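Local coordinates for hypothetical protein (PDB 1U84) that is of unknown function but folds as a compact all-helical single chain belonging to a family of uncharacterised domains (DUF1871), at residues D28-D31 with V32-A35; S36-Q39 with A40-T44; I66-P69 with H70-L74. All blocks are in the same frame, centred on the assembly; numbering follows the deposited sequence.

Contact 1: D28-D31 with V32-A35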
ATOM      1  N   ASP A  28      12.619  -3.397   3.667  1.00 19.63           N
ATOM      2  CA  ASP A  28      12.703  -2.765   4.994  1.00 18.91           C
ATOM      3  C   ASP A  28      12.771  -1.243   4.979  1.00 17.59           C
ATOM      4  O   ASP A  28      12.780  -0.597   6.033  1.00 18.91           O
ATOM      5  CB  ASP A  28      13.943  -3.300   5.732  1.00 20.45           C
ATOM      6  CG  ASP A  28      13.733  -4.672   6.289  1.00 22.34           C
ATOM      7  OD1 ASP A  28      12.569  -5.099   6.395  1.00 26.58           O
ATOM      8  OD2 ASP A  28      14.737  -5.324   6.642  1.00 28.82           O
ATOM      9  N   ALA A  29      12.835  -0.650   3.791  1.00 14.92           N
ATOM     10  CA  ALA A  29      13.017   0.782   3.671  1.00 13.60           C
ATOM     11  C   ALA A  29      11.699   1.555   3.799  1.00 11.92           C
ATOM     12  O   ALA A  29      11.692   2.793   3.710  1.00 11.10           O
ATOM     13  CB  ALA A  29      13.693   1.120   2.322  1.00 13.77           C
ATOM     14  N   TYR A  30      10.587   0.828   3.952  1.00 10.21           N
ATOM     15  CA  TYR A  30       9.253   1.467   3.803  1.00  8.70           C
ATOM     16  C   TYR A  30       8.320   1.324   4.981  1.00  9.37           C
ATOM     17  O   TYR A  30       7.099   1.426   4.820  1.00 10.23           O
ATOM     18  CB  TYR A  30       8.534   0.898   2.570  1.00  8.70           C
ATOM     19  CG  TYR A  30       9.293   1.001   1.253  1.00  7.45           C
ATOM     20  CD1 TYR A  30       9.161   2.126   0.432  1.00  7.38           C
ATOM     21  CD2 TYR A  30      10.071  -0.077   0.807  1.00  8.95           C
ATOM     22  CE1 TYR A  30       9.842   2.205  -0.785  1.00  7.97           C
ATOM     23  CE2 TYR A  30      10.759  -0.014  -0.417  1.00  9.22           C
ATOM     24  CZ  TYR A  30      10.597   1.090  -1.218  1.00  8.13           C
ATOM     25  OH  TYR A  30      11.259   1.125  -2.417  1.00  9.99           O
ATOM     26  N   ASP A  31       8.853   1.091   6.179  1.00  9.28           N
ATOM     27  CA  ASP A  31       7.966   0.833   7.334  1.00 10.12           C
ATOM     28  C   ASP A  31       6.988   1.966   7.602  1.00  9.72           C
ATOM     29  O   ASP A  31       5.817   1.714   7.959  1.00  8.74           O
ATOM     30  CB  ASP A  31       8.782   0.557   8.607  1.00 10.82           C
ATOM     31  CG  ASP A  31       9.564  -0.737   8.540  1.00 14.68           C
ATOM     32  OD1 ASP A  31       9.296  -1.595   7.664  1.00 14.96           O
ATOM     33  OD2 ASP A  31      10.444  -0.900   9.401  1.00 20.81           O
ATOM     34  N   VAL A  32       7.432   3.205   7.423  1.00  8.58           N
ATOM     35  CA  VAL A  32       6.580   4.381   7.688  1.00  8.55           C
ATOM     36  C   VAL A  32       5.433   4.408   6.651  1.00  7.75           C
ATOM     37  O   VAL A  32       4.244   4.525   6.993  1.00  7.85           O
ATOM     38  CB  VAL A  32       7.423   5.649   7.630  1.00  9.53           C
ATOM     39  CG1 VAL A  32       6.549   6.903   7.646  1.00  7.85           C
ATOM     40  CG2 VAL A  32       8.401   5.644   8.801  1.00  6.66           C
ATOM     41  N   GLU A  33       5.817   4.250   5.383  1.00  7.52           N
ATOM     42  CA  GLU A  33       4.858   4.326   4.294  1.00  7.86           C
ATOM     43  C   GLU A  33       3.893   3.144   4.340  1.00  8.21           C
ATOM     44  O   GLU A  33       2.676   3.328   4.104  1.00  7.74           O
ATOM     45  CB  GLU A  33       5.613   4.386   2.958  1.00  8.20           C
ATOM     46  CG  GLU A  33       6.464   5.662   2.789  1.00  9.17           C
ATOM     47  CD  GLU A  33       7.667   5.717   3.698  1.00 10.07           C
ATOM     48  OE1 GLU A  33       8.287   4.660   3.951  1.00  8.09           O
ATOM     49  OE2 GLU A  33       8.008   6.827   4.157  1.00 13.61           O
ATOM     50  N   ALA A  34       4.408   1.957   4.668  1.00  7.36           N
ATOM     51  CA  ALA A  34       3.535   0.778   4.830  1.00  7.54           C
ATOM     52  C   ALA A  34       2.482   0.982   5.914  1.00  7.02           C
ATOM     53  O   ALA A  34       1.306   0.646   5.697  1.00  7.58           O
ATOM     54  CB  ALA A  34       4.346  -0.468   5.087  1.00  7.50           C
ATOM     55  N   ALA A  35       2.889   1.564   7.056  1.00  7.36           N
ATOM     56  CA  ALA A  35       1.907   1.838   8.119  1.00  6.59           C
ATOM     57  C   ALA A  35       0.805   2.790   7.620  1.00  6.55           C
ATOM     58  O   ALA A  35      -0.383   2.602   7.954  1.00  7.34           O
ATOM     59  CB  ALA A  35       2.614   2.443   9.333  1.00  6.50           C
TER
HETATM   60  O   HOH W   1       9.986   4.179   6.092  1.00  9.76           O
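The N-terminal first turn of helix 31-41 is built where Tyr-30, at the N-cap position, meets Glu-33 and Ala-34 of the turn that follows. Backbone pairing starts at once: the N-H of Ala-34 points almost straight at the Tyr-30 carbonyl oxygen, with N and O 2.7 Å apart and an N-H...O angle of 168°. One residue on, Ala-35 N reaches Asp-31 O at 3.1 Å. Ala-34 CB sits 3.4 Å from Tyr-30 O, and this small side chain also packs on Leu-14 and Ile-17 of helix 8-20. A large aromatic suits position 30: the ring of Tyr-30 is buried beside the loop residues Pro-22 and Leu-25. Its hydroxyl is hydrogen-bonded to Asp-21 and Phe-23, and Ala-29 CB lies over one face of the ring, toward its rim. Asp-31 places a carboxylate at the helix start, where a negative charge would be expected to interact favourably with the helix dipole.

Glu-33 folds back toward the loop. CG stands anti to its own carbonyl carbon, and the bend at chi2 (70°) turns the carboxylate toward the preceding residues, bringing OE1 within 3.3 Å of Tyr-30 CA. The Glu-33 side chain also touches Ile-57, Tyr-58 and Ala-61 of helix 47-62. At this first turn the amide of Val-32 has no earlier helical carbonyl to pair with, and a water takes that role. The same water joins helix to loop through three hydrogen bonds: it accepts from Val-32 N at 3.0 Å, donates to Ala-29 O at 3.2 Å, and donates to Glu-33 OE1 at 2.8 Å.

Contact 2: S36-Q39 with A40-T44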
ATOM      1  N   SER A  36       1.216   3.801   6.841  1.00  6.75           N
ATOM      2  CA  SER A  36       0.287   4.793   6.333  1.00  8.07           C
ATOM      3  C   SER A  36      -0.671   4.166   5.338  1.00  7.00           C
ATOM      4  O   SER A  36      -1.877   4.448   5.359  1.00  8.73           O
ATOM      5  CB  SER A  36       1.048   5.968   5.703  1.00  9.54           C
ATOM      6  OG  SER A  36       1.738   6.694   6.708  1.00 14.39           O
ATOM      7  N   VAL A  37      -0.146   3.264   4.516  1.00  6.46           N
ATOM      8  CA  VAL A  37      -1.002   2.621   3.507  1.00  6.48           C
ATOM      9  C   VAL A  37      -1.964   1.684   4.249  1.00  7.05           C
ATOM     10  O   VAL A  37      -3.148   1.631   3.910  1.00  6.79           O
ATOM     11  CB  VAL A  37      -0.156   1.859   2.473  1.00  7.53           C
ATOM     12  CG1 VAL A  37      -1.073   1.032   1.557  1.00  8.71           C
ATOM     13  CG2 VAL A  37       0.635   2.849   1.652  1.00  7.09           C
ATOM     14  N   LEU A  38      -1.472   1.008   5.290  1.00  6.56           N
ATOM     15  CA  LEU A  38      -2.342   0.119   6.082  1.00  7.15           C
ATOM     16  C   LEU A  38      -3.521   0.918   6.643  1.00  7.78           C
ATOM     17  O   LEU A  38      -4.668   0.463   6.576  1.00  7.79           O
ATOM     18  CB  LEU A  38      -1.585  -0.585   7.210  1.00  7.09           C
ATOM     19  CG  LEU A  38      -2.483  -1.532   8.017  1.00  7.25           C
ATOM     20  CD1 LEU A  38      -2.954  -2.701   7.144  1.00 12.27           C
ATOM     21  CD2 LEU A  38      -1.671  -2.017   9.191  1.00 11.48           C
ATOM     22  N   GLN A  39      -3.256   2.098   7.213  1.00  8.14           N
ATOM     23  CA  GLN A  39      -4.350   2.937   7.696  1.00 10.52           C
ATOM     24  C   GLN A  39      -5.386   3.212   6.588  1.00  9.58           C
ATOM     25  O   GLN A  39      -6.600   3.044   6.791  1.00 11.35           O
ATOM     26  CB  GLN A  39      -3.750   4.242   8.197  1.00 10.70           C
ATOM     27  CG  GLN A  39      -4.743   5.207   8.717  1.00 16.27           C
ATOM     28  CD  GLN A  39      -5.384   4.705   9.974  1.00 21.37           C
ATOM     29  OE1 GLN A  39      -4.767   3.968  10.773  1.00 28.16           O
ATOM     30  NE2 GLN A  39      -6.618   5.102  10.181  1.00 23.19           N
ATOM     31  N   ALA A  40      -4.897   3.568   5.412  1.00 11.92           N
ATOM     32  CA  ALA A  40      -5.773   3.946   4.270  1.00 10.02           C
ATOM     33  C   ALA A  40      -6.606   2.720   3.853  1.00  9.39           C
ATOM     34  O   ALA A  40      -7.720   2.873   3.363  1.00  8.70           O
ATOM     35  CB  ALA A  40      -4.930   4.391   3.099  1.00  9.83           C
ATOM     36  N   VAL A  41      -5.996   1.532   3.903  1.00  7.49           N
ATOM     37  CA  VAL A  41      -6.713   0.264   3.584  1.00  8.79           C
ATOM     38  C   VAL A  41      -8.018   0.134   4.395  1.00  9.36           C
ATOM     39  O   VAL A  41      -9.024  -0.373   3.892  1.00  9.81           O
ATOM     40  CB  VAL A  41      -5.819  -1.024   3.762  1.00  7.65           C
ATOM     41  CG1 VAL A  41      -6.662  -2.351   3.699  1.00  8.55           C
ATOM     42  CG2 VAL A  41      -4.712  -1.037   2.686  1.00 10.05           C
ATOM     43  N   TYR A  42      -7.973   0.560   5.653  1.00 10.23           N
ATOM     44  CA  TYR A  42      -9.160   0.462   6.495  1.00 12.37           C
ATOM     45  C   TYR A  42     -10.136   1.611   6.300  1.00 13.20           C
ATOM     46  O   TYR A  42     -11.209   1.646   6.942  1.00 14.51           O
ATOM     47  CB  TYR A  42      -8.761   0.312   7.960  1.00 13.30           C
ATOM     48  CG  TYR A  42      -8.298  -1.086   8.252  1.00 11.90           C
ATOM     49  CD1 TYR A  42      -9.211  -2.133   8.378  1.00 11.35           C
ATOM     50  CD2 TYR A  42      -6.946  -1.373   8.350  1.00 10.84           C
ATOM     51  CE1 TYR A  42      -8.794  -3.422   8.630  1.00 14.76           C
ATOM     52  CE2 TYR A  42      -6.499  -2.655   8.614  1.00 12.65           C
ATOM     53  CZ  TYR A  42      -7.432  -3.683   8.761  1.00 14.16           C
ATOM     54  OH  TYR A  42      -6.979  -4.964   8.994  1.00 15.06           O
ATOM     55  N   GLU A  43      -9.809   2.529   5.401  1.00 12.99           N
ATOM     56  CA  GLU A  43     -10.658   3.718   5.213  1.00 12.46           C
ATOM     57  C   GLU A  43     -11.509   3.674   3.969  1.00 12.40           C
ATOM     58  O   GLU A  43     -12.336   4.580   3.747  1.00 12.93           O
ATOM     59  CB  GLU A  43      -9.805   4.989   5.261  1.00 13.93           C
ATOM     60  CG  GLU A  43      -9.251   5.236   6.659  1.00 16.67           C
ATOM     61  CD  GLU A  43      -8.198   6.335   6.704  1.00 22.40           C
ATOM     62  OE1 GLU A  43      -7.789   6.820   5.620  1.00 22.97           O
ATOM     63  OE2 GLU A  43      -7.773   6.691   7.832  1.00 24.20           O
ATOM     64  N   THR A  44     -11.315   2.634   3.163  1.00 11.10           N
ATOM     65  CA  THR A  44     -12.030   2.479   1.899  1.00 10.98           C
ATOM     66  C   THR A  44     -12.213   1.024   1.486  1.00 11.11           C
ATOM     67  O   THR A  44     -11.546   0.125   2.031  1.00 11.93           O
ATOM     68  CB  THR A  44     -11.292   3.255   0.799  1.00 10.72           C
ATOM     69  OG1 THR A  44     -12.138   3.390  -0.359  1.00 11.16           O
ATOM     70  CG2 THR A  44      -9.937   2.580   0.430  1.00 12.69           C
TER
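Gln-39 and Glu-43 meet through their side chains one helical turn apart, where helix 31-41 runs out. From Gln-39 CB, tucked beside the amide of Ala-40, the chain leaves with CG trans to the backbone N (chi1 180°) and then bends at chi2 (67°), which carries it forward along the helix. CG comes within 3.5 Å of Glu-43 OE2. At the tip NE2 donates to Glu-43 OE2 over 3.1 Å in a nearly straight bond, while a glycerol, probably from the crystallisation liquor, approaches OE1 so unusually closely that the geometry there is doubtful. The carboxylate oxygen lies in the amide plane of Gln-39, yet the amide nitrogen approaches it from above the carboxylate plane, the two planes being 70° apart. Glu-43 reaches back with CG 3.4 Å from Gln-39 O. A long polar pair suits this exposed side.

Leu-38 and Tyr-42 form a second i, i+4 pair, lying side by side and pointing the same way, with Leu-38 CD1 3.8 Å from Tyr-42 CE2. The leucine packs on Leu-13 and Leu-14 of helix 8-20, and the tyrosine hydroxyl bonds Asn-10 of that helix. On the buried side Val-37 and Val-41 offer short branched surfaces to Leu-78 of helix 68-85, and the small Ala-40 lets Leu-50 of helix 47-62 come close.

The backbone bond from Val-41 N to Val-37 O is a regular i, i+4 bond at 2.8 Å, but Tyr-42 N has just weak bonds, to Leu-38 O and Gln-39 O, and Glu-43 N turns to Ala-40 O. Such a change from i, i+4 to i, i+3 bonding is characteristic of the last turn at the C-terminus of an amphipathic alpha-helix, here one of four in an all-helical fold.

Contact 3: I66-P69 with H70-L74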
ATOM      1  N   ILE A  66       4.755   8.055  -8.238  1.00 16.90           N
ATOM      2  CA  ILE A  66       4.685   6.737  -8.837  1.00 14.88           C
ATOM      3  C   ILE A  66       3.477   6.789  -9.777  1.00 13.81           C
ATOM      4  O   ILE A  66       2.414   7.293  -9.392  1.00 13.97           O
ATOM      5  CB  ILE A  66       4.531   5.607  -7.779  1.00 14.45           C
ATOM      6  CG1 ILE A  66       5.765   5.554  -6.870  1.00 13.95           C
ATOM      7  CG2 ILE A  66       4.260   4.281  -8.440  1.00 14.74           C
ATOM      8  CD1 ILE A  66       5.727   4.514  -5.766  1.00 15.84           C
ATOM      9  N   PRO A  67       3.635   6.292 -11.004  1.00 12.05           N
ATOM     10  CA  PRO A  67       2.500   6.267 -11.942  1.00 11.71           C
ATOM     11  C   PRO A  67       1.245   5.690 -11.287  1.00 11.22           C
ATOM     12  O   PRO A  67       1.310   4.635 -10.645  1.00 10.08           O
ATOM     13  CB  PRO A  67       2.987   5.341 -13.029  1.00 11.01           C
ATOM     14  CG  PRO A  67       4.461   5.639 -13.073  1.00 11.54           C
ATOM     15  CD  PRO A  67       4.836   5.700 -11.609  1.00 13.03           C
ATOM     16  N   PHE A  68       0.125   6.381 -11.478  1.00 11.00           N
ATOM     17  CA  PHE A  68      -1.140   5.934 -10.918  1.00 11.26           C
ATOM     18  C   PHE A  68      -1.438   4.450 -11.171  1.00 10.44           C
ATOM     19  O   PHE A  68      -1.856   3.752 -10.238  1.00  9.13           O
ATOM     20  CB  PHE A  68      -2.318   6.825 -11.357  1.00 11.72           C
ATOM     21  CG  PHE A  68      -3.604   6.518 -10.627  1.00 12.22           C
ATOM     22  CD1 PHE A  68      -3.873   7.118  -9.413  1.00 16.32           C
ATOM     23  CD2 PHE A  68      -4.516   5.587 -11.156  1.00 14.79           C
ATOM     24  CE1 PHE A  68      -5.060   6.831  -8.718  1.00 16.43           C
ATOM     25  CE2 PHE A  68      -5.690   5.290 -10.474  1.00 13.78           C
ATOM     26  CZ  PHE A  68      -5.956   5.918  -9.251  1.00 14.13           C
ATOM     27  N   PRO A  69      -1.313   3.960 -12.420  1.00  9.83           N
ATOM     28  CA  PRO A  69      -1.667   2.536 -12.632  1.00 10.54           C
ATOM     29  C   PRO A  69      -0.808   1.548 -11.822  1.00 10.42           C
ATOM     30  O   PRO A  69      -1.288   0.480 -11.476  1.00 11.51           O
ATOM     31  CB  PRO A  69      -1.472   2.339 -14.133  1.00 11.60           C
ATOM     32  CG  PRO A  69      -1.636   3.787 -14.727  1.00  9.71           C
ATOM     33  CD  PRO A  69      -0.951   4.638 -13.681  1.00 10.29           C
ATOM     34  N   HIS A  70       0.443   1.907 -11.528  1.00 10.52           N
ATOM     35  CA  HIS A  70       1.275   1.082 -10.634  1.00 10.01           C
ATOM     36  C   HIS A  70       0.654   1.073  -9.211  1.00  9.06           C
ATOM     37  O   HIS A  70       0.541   0.012  -8.614  1.00  7.88           O
ATOM     38  CB  HIS A  70       2.729   1.587 -10.600  1.00 11.51           C
ATOM     39  CG  HIS A  70       3.702   0.554 -10.143  1.00 14.77           C
ATOM     40  ND1 HIS A  70       4.010  -0.552 -10.902  1.00 17.48           N
ATOM     41  CD2 HIS A  70       4.459   0.468  -9.025  1.00 16.27           C
ATOM     42  CE1 HIS A  70       4.904  -1.284 -10.265  1.00 16.71           C
ATOM     43  NE2 HIS A  70       5.180  -0.697  -9.117  1.00 14.66           N
ATOM     44  N   CYS A  71       0.315   2.254  -8.683  1.00  8.90           N
ATOM     45  CA  CYS A  71      -0.434   2.368  -7.408  1.00  8.34           C
ATOM     46  C   CYS A  71      -1.728   1.546  -7.433  1.00  9.81           C
ATOM     47  O   CYS A  71      -2.053   0.876  -6.451  1.00  8.98           O
ATOM     48  CB  CYS A  71      -0.732   3.817  -7.096  1.00 10.05           C
ATOM     49  SG  CYS A  71       0.816   4.790  -6.912  1.00 10.82           S
ATOM     50  N   LEU A  72      -2.463   1.609  -8.546  1.00  9.49           N
ATOM     51  CA  LEU A  72      -3.749   0.908  -8.637  1.00  9.81           C
ATOM     52  C   LEU A  72      -3.616  -0.616  -8.546  1.00  9.85           C
ATOM     53  O   LEU A  72      -4.446  -1.242  -7.889  1.00 10.20           O
ATOM     54  CB  LEU A  72      -4.496   1.329  -9.915  1.00 10.19           C
ATOM     55  CG  LEU A  72      -5.911   0.816 -10.095  1.00 10.49           C
ATOM     56  CD1 LEU A  72      -6.832   1.299  -8.988  1.00 12.66           C
ATOM     57  CD2 LEU A  72      -6.385   1.302 -11.452  1.00 11.24           C
ATOM     58  N   LYS A  73      -2.588  -1.218  -9.172  1.00  9.72           N
ATOM     59  CA  LYS A  73      -2.374  -2.660  -9.038  1.00 10.86           C
ATOM     60  C   LYS A  73      -2.152  -3.028  -7.583  1.00 10.08           C
ATOM     61  O   LYS A  73      -2.739  -3.989  -7.075  1.00 10.02           O
ATOM     62  CB  LYS A  73      -1.217  -3.171  -9.910  1.00 10.96           C
ATOM     63  CG  LYS A  73      -1.591  -3.368 -11.354  1.00 13.23           C
ATOM     64  CD  LYS A  73      -0.351  -3.810 -12.146  1.00 13.99           C
ATOM     65  CE  LYS A  73      -0.637  -3.772 -13.652  1.00 13.49           C
ATOM     66  NZ  LYS A  73       0.564  -4.308 -14.381  1.00 13.34           N
ATOM     67  N   LEU A  74      -1.322  -2.251  -6.889  1.00  8.67           N
ATOM     68  CA  LEU A  74      -1.098  -2.534  -5.494  1.00  8.55           C
ATOM     69  C   LEU A  74      -2.406  -2.412  -4.713  1.00  7.18           C
ATOM     70  O   LEU A  74      -2.734  -3.283  -3.927  1.00  7.61           O
ATOM     71  CB  LEU A  74      -0.002  -1.636  -4.906  1.00  8.77           C
ATOM     72  CG  LEU A  74       0.154  -1.855  -3.392  1.00  8.26           C
ATOM     73  CD1 LEU A  74       0.647  -3.239  -3.017  1.00 10.10           C
ATOM     74  CD2 LEU A  74       1.088  -0.807  -2.817  1.00  8.30           C
TER
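Ile-66 packs against His-70 and Cys-71 at the N-terminus of helix 68-85, where Pro-67 holds the N-cap position. The tighter side is largely apolar, Ile-66 and Cys-71 being buried. Ile-66 CG2, trans to its own backbone N, touches both helical residues, 3.8 Å from His-70 CB and from Cys-71 SG. This branch methyl of Ile-66 fits the corner beside compact Cys-71, and Trp-20 of helix 8-20 packs on both residues; the Trp-20 ring also meets the His-70 imidazole with the planes about 20° apart. Gln-55 of helix 47-62 bonds the Ile-66 carbonyl.

The more open side carries Pro-69 and Lys-73, both exposed, with the lysine chain extended. Here Lys-73 N bonds Pro-69 O, but their side chains add little contact. Proline is well placed in a first turn, where its missing N-H costs no helical bond. Between the two sides, Phe-68 and Leu-72 make a looser apolar contact, ring atom CE2 being 4.2 Å from Leu-72 CD2; Ala-51 and Ala-47 of helix 47-62 pack against them respectively.

Pro-67 O opens the helical bonding: Cys-71 N meets it at 3.2 Å with an N-H...O angle of 166°, and His-70 N adds a weak bond at 3.0 Å to the same oxygen.

Overall arrangement
The three contacts follow the chain in order through a single all-helical domain. Contacts 1 and 2 adjoin in sequence and together span helix 31-41, contact 1 at its start and contact 2 at its end, their centres about 13 Å apart. Contact 3 comes later, after helix 47-62, at the beginning of helix 68-85. It touches neither of the others: its centre lies about 17 Å from that of contact 1 and about 16 Å from that of contact 2. All three nevertheless rest on helices 8-20 and 47-62, so these two helices link both ends of helix 31-41 with the start of helix 68-85. Helices 31-41 and 68-85 also meet directly, farther along the latter.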